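Local structure of Dye-decolorizing peroxidase (Irpex lacteus, 7D8M) at residues Ala379-Pro384 / Gly397-Ile402. The protein probably acts as a heme-dependent peroxidase of the dye-decolorizing family, reducing peroxide while oxidising dyes and other substrates. Sequence-based numbering, arbitrary orientation.
With HEM (protoporphyrin IX containing Fe), chain B.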
ATOM      1  N   ALA A 379      -1.419   4.065 -14.417  1.00 24.67           N
ATOM      2  CA  ALA A 379      -2.481   4.697 -15.188  1.00 27.71           C
ATOM      3  C   ALA A 379      -2.935   6.022 -14.589  1.00 27.77           C
ATOM      4  O   ALA A 379      -3.536   6.832 -15.300  1.00 29.28           O
ATOM      5  CB  ALA A 379      -3.688   3.766 -15.308  1.00 24.84           C
ATOM      6  N   TRP A 380      -2.663   6.260 -13.306  1.00 25.19           N
ATOM      7  CA  TRP A 380      -3.235   7.400 -12.598  1.00 24.91           C
ATOM      8  C   TRP A 380      -2.145   8.314 -12.053  1.00 24.15           C
ATOM      9  O   TRP A 380      -2.017   9.451 -12.523  1.00 23.58           O
ATOM     10  CB  TRP A 380      -4.163   6.893 -11.496  1.00 23.44           C
ATOM     11  CG  TRP A 380      -5.425   6.300 -12.029  1.00 23.93           C
ATOM     12  CD1 TRP A 380      -5.866   6.336 -13.326  1.00 26.16           C
ATOM     13  CD2 TRP A 380      -6.425   5.599 -11.286  1.00 24.71           C
ATOM     14  NE1 TRP A 380      -7.074   5.695 -13.431  1.00 25.64           N
ATOM     15  CE2 TRP A 380      -7.445   5.243 -12.193  1.00 24.34           C
ATOM     16  CE3 TRP A 380      -6.565   5.252  -9.935  1.00 22.46           C
ATOM     17  CZ2 TRP A 380      -8.586   4.545 -11.799  1.00 28.42           C
ATOM     18  CZ3 TRP A 380      -7.703   4.559  -9.543  1.00 25.45           C
ATOM     19  CH2 TRP A 380      -8.703   4.219 -10.477  1.00 25.94           C
ATOM     20  N   ALA A 381      -1.340   7.842 -11.101  1.00 26.01           N
ATOM     21  CA  ALA A 381      -0.323   8.683 -10.476  1.00 25.98           C
ATOM     22  C   ALA A 381       0.694   9.190 -11.492  1.00 25.32           C
ATOM     23  O   ALA A 381       1.049  10.377 -11.488  1.00 25.75           O
ATOM     24  CB  ALA A 381       0.378   7.906  -9.363  1.00 23.17           C
ATOM     25  N   ASN A 382       1.186   8.302 -12.360  1.00 22.10           N
ATOM     26  CA  ASN A 382       2.225   8.646 -13.325  1.00 26.93           C
ATOM     27  C   ASN A 382       1.669   9.241 -14.611  1.00 24.37           C
ATOM     28  O   ASN A 382       2.447   9.549 -15.520  1.00 26.69           O
ATOM     29  CB  ASN A 382       3.061   7.413 -13.704  1.00 25.32           C
ATOM     30  CG  ASN A 382       3.797   6.807 -12.534  1.00 27.06           C
ATOM     31  OD1 ASN A 382       3.832   7.362 -11.435  1.00 26.58           O
ATOM     32  ND2 ASN A 382       4.420   5.657 -12.778  1.00 27.36           N
ATOM     33  N   ASN A 383       0.357   9.377 -14.725  1.00 24.32           N
ATOM     34  CA  ASN A 383      -0.266   9.778 -15.976  1.00 24.56           C
ATOM     35  C   ASN A 383      -0.566  11.270 -15.940  1.00 27.58           C
ATOM     36  O   ASN A 383      -1.446  11.691 -15.174  1.00 22.55           O
ATOM     37  CB  ASN A 383      -1.547   8.978 -16.178  1.00 25.64           C
ATOM     38  CG  ASN A 383      -2.166   9.183 -17.543  1.00 30.56           C
ATOM     39  OD1 ASN A 383      -1.831  10.123 -18.263  1.00 30.84           O
ATOM     40  ND2 ASN A 383      -3.093   8.303 -17.900  1.00 26.22           N
ATOM     41  N   PRO A 384       0.104  12.105 -16.751  1.00 28.58           N
ATOM     42  CA  PRO A 384      -0.140  13.554 -16.673  1.00 26.11           C
ATOM     43  C   PRO A 384      -1.476  13.994 -17.251  1.00 28.99           C
ATOM     44  O   PRO A 384      -1.824  15.169 -17.106  1.00 27.16           O
ATOM     45  CB  PRO A 384       1.029  14.156 -17.464  1.00 29.22           C
ATOM     46  CG  PRO A 384       1.431  13.088 -18.407  1.00 33.23           C
ATOM     47  CD  PRO A 384       1.165  11.773 -17.718  1.00 26.59           C
ATOM     48  N   GLY A 397      -0.973  16.835 -14.756  1.00 25.60           N
ATOM     49  CA  GLY A 397       0.362  16.441 -14.358  1.00 26.09           C
ATOM     50  C   GLY A 397       0.354  15.226 -13.445  1.00 27.29           C
ATOM     51  O   GLY A 397      -0.637  14.496 -13.334  1.00 24.08           O
ATOM     52  N   LEU A 398       1.482  15.025 -12.764  1.00 24.51           N
ATOM     53  CA  LEU A 398       1.710  13.824 -11.970  1.00 27.50           C
ATOM     54  C   LEU A 398       1.189  13.981 -10.545  1.00 26.94           C
ATOM     55  O   LEU A 398       1.044  15.092 -10.019  1.00 25.49           O
ATOM     56  CB  LEU A 398       3.201  13.483 -11.919  1.00 26.02           C
ATOM     57  CG  LEU A 398       3.945  13.246 -13.234  1.00 32.11           C
ATOM     58  CD1 LEU A 398       5.276  12.548 -12.960  1.00 31.75           C
ATOM     59  CD2 LEU A 398       3.084  12.449 -14.218  1.00 26.78           C
ATOM     60  N   ASP A 399       0.904  12.836  -9.922  1.00 24.87           N
ATOM     61  CA  ASP A 399       0.737  12.775  -8.486  1.00 22.19           C
ATOM     62  C   ASP A 399       1.978  13.391  -7.833  1.00 23.37           C
ATOM     63  O   ASP A 399       3.102  12.969  -8.136  1.00 23.27           O
ATOM     64  CB  ASP A 399       0.547  11.312  -8.082  1.00 26.09           C
ATOM     65  CG  ASP A 399       0.286  11.112  -6.588  1.00 24.73           C
ATOM     66  OD1 ASP A 399       1.006  11.690  -5.746  1.00 23.29           O
ATOM     67  OD2 ASP A 399      -0.636  10.333  -6.261  1.00 23.73           O
ATOM     68  N   PRO A 400       1.828  14.417  -6.995  1.00 23.62           N
ATOM     69  CA  PRO A 400       3.011  15.085  -6.443  1.00 21.72           C
ATOM     70  C   PRO A 400       3.657  14.322  -5.299  1.00 24.98           C
ATOM     71  O   PRO A 400       4.735  14.720  -4.842  1.00 23.98           O
ATOM     72  CB  PRO A 400       2.451  16.434  -5.975  1.00 26.72           C
ATOM     73  CG  PRO A 400       1.034  16.107  -5.607  1.00 21.00           C
ATOM     74  CD  PRO A 400       0.580  15.107  -6.623  1.00 24.19           C
ATOM     75  N   VAL A 401       3.055  13.227  -4.848  1.00 24.77           N
ATOM     76  CA  VAL A 401       3.650  12.392  -3.809  1.00 24.10           C
ATOM     77  C   VAL A 401       4.378  11.230  -4.480  1.00 23.16           C
ATOM     78  O   VAL A 401       5.608  11.144  -4.415  1.00 27.22           O
ATOM     79  CB  VAL A 401       2.580  11.925  -2.801  1.00 21.34           C
ATOM     80  CG1 VAL A 401       3.175  11.040  -1.675  1.00 21.96           C
ATOM     81  CG2 VAL A 401       1.875  13.141  -2.199  1.00 22.08           C
ATOM     82  N   ILE A 402       3.645  10.366  -5.183  1.00 22.32           N
ATOM     83  CA  ILE A 402       4.207   9.129  -5.716  1.00 24.01           C
ATOM     84  C   ILE A 402       4.434   9.157  -7.222  1.00 25.69           C
ATOM     85  O   ILE A 402       4.986   8.186  -7.758  1.00 25.91           O
ATOM     86  CB  ILE A 402       3.336   7.912  -5.346  1.00 24.96           C
ATOM     87  CG1 ILE A 402       1.934   8.051  -5.950  1.00 22.51           C
ATOM     88  CG2 ILE A 402       3.309   7.726  -3.829  1.00 23.50           C
ATOM     89  CD1 ILE A 402       1.172   6.715  -6.098  1.00 22.73           C
TER
HETATM   90  CHA HEM B 601      -3.791   7.254   0.759  1.00 25.46           C
HETATM   91  CHB HEM B 601       0.766   8.446   1.916  1.00 24.76           C
HETATM   92  CHC HEM B 601       2.396   5.327  -1.436  1.00 23.29           C
HETATM   93  CHD HEM B 601      -2.151   4.525  -2.919  1.00 22.95           C
HETATM   94  C1A HEM B 601      -2.710   7.836   1.383  1.00 23.50           C
HETATM   95  C2A HEM B 601      -2.761   8.748   2.510  1.00 26.99           C
HETATM   96  C3A HEM B 601      -1.494   9.064   2.835  1.00 25.45           C
HETATM   97  C4A HEM B 601      -0.610   8.365   1.926  1.00 25.09           C
HETATM   98  CMA HEM B 601      -1.009   9.997   3.959  1.00 22.58           C
HETATM   99  CAA HEM B 601      -4.065   9.235   3.196  1.00 25.80           C
HETATM  100  CBA HEM B 601      -4.467   8.273   4.314  1.00 28.15           C
HETATM  101  CGA HEM B 601      -5.579   7.341   3.875  1.00 29.49           C
HETATM  102  O1A HEM B 601      -6.470   7.780   3.110  1.00 32.36           O
HETATM  103  O2A HEM B 601      -5.593   6.158   4.314  1.00 29.11           O
HETATM  104  C1B HEM B 601       1.592   7.676   1.133  1.00 24.62           C
HETATM  105  C2B HEM B 601       3.032   7.625   1.248  1.00 25.16           C
HETATM  106  C3B HEM B 601       3.481   6.769   0.310  1.00 21.93           C
HETATM  107  C4B HEM B 601       2.340   6.246  -0.406  1.00 22.28           C
HETATM  108  CMB HEM B 601       3.842   8.474   2.272  1.00 22.30           C
HETATM  109  CAB HEM B 601       4.929   6.315   0.001  1.00 22.66           C
HETATM  110  CBB HEM B 601       5.942   6.438   0.866  1.00 22.80           C
HETATM  111  C1C HEM B 601       1.321   4.883  -2.187  1.00 23.08           C
HETATM  112  C2C HEM B 601       1.378   4.062  -3.385  1.00 24.02           C
HETATM  113  C3C HEM B 601       0.112   3.835  -3.792  1.00 24.27           C
HETATM  114  C4C HEM B 601      -0.774   4.525  -2.873  1.00 24.03           C
HETATM  115  CMC HEM B 601       2.700   3.549  -4.005  1.00 23.46           C
HETATM  116  CAC HEM B 601      -0.411   3.042  -5.019  1.00 25.21           C
HETATM  117  CBC HEM B 601       0.327   2.828  -6.122  1.00 26.35           C
HETATM  118  C1D HEM B 601      -2.986   5.092  -1.980  1.00 23.54           C
HETATM  119  C2D HEM B 601      -4.420   4.883  -1.845  1.00 23.58           C
HETATM  120  C3D HEM B 601      -4.866   5.637  -0.839  1.00 24.86           C
HETATM  121  C4D HEM B 601      -3.734   6.357  -0.288  1.00 27.14           C
HETATM  122  CMD HEM B 601      -5.302   3.966  -2.709  1.00 20.43           C
HETATM  123  CAD HEM B 601      -6.328   5.733  -0.358  1.00 24.10           C
HETATM  124  CBD HEM B 601      -7.030   6.833  -1.161  1.00 24.95           C
HETATM  125  CGD HEM B 601      -8.502   6.920  -0.823  1.00 28.35           C
HETATM  126  O1D HEM B 601      -9.022   8.063  -0.725  1.00 25.74           O
HETATM  127  O2D HEM B 601      -9.159   5.857  -0.639  1.00 26.41           O
HETATM  128  NA  HEM B 601      -1.389   7.633   1.051  1.00 22.91           N
HETATM  129  NB  HEM B 601       1.195   6.821   0.114  1.00 20.72           N
HETATM  130  NC  HEM B 601      -0.000   5.150  -1.918  1.00 22.52           N
HETATM  131  ND  HEM B 601      -2.593   5.987  -1.000  1.00 22.77           N
HETATM  132 FE   HEM B 601      -0.672   6.519  -0.550  1.00 23.99          FE
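Asp399 N donates to Ala381 O at 2.9 Å, a nearly straight bond (167° at the hydrogen) lying in the carbonyl plane on a lone pair. Gly397 N bonds to Pro384 O at 3.0 Å, so two backbone bonds tie the end of helix 373-381 and the turn after it to 397-402. CG of Asp399 stands anti to its backbone N (chi1 -177°), beside the carbonyl carbon, and OD1 meets the chain that follows: it takes Val401 N at 2.7 Å, closing an Asx turn, and also Ile402 N, which comes from above the carboxylate plane and makes the wider Asx motif. The other oxygen, OD2, is hydrogen-bonded to ND1 of His312, the axial ligand of the heme iron. An alanine here would probably leave His312 ND1 without this partner and the N-H groups of Val401 and Ile402 without their shared acceptor. Around these bonds, Ala381 CB packs against Ile402 CD1 at 3.6 Å; Ile402 CG2 reaches the heme meso carbon CHC at 3.5 Å. Leu398 CD2 lies 4.0 Å from Pro384 CD. This proximal-side contact thus sets the carboxylate behind the iron ligand, where its charge would tend to make His312 a more electron-rich donor, as in other heme peroxidases.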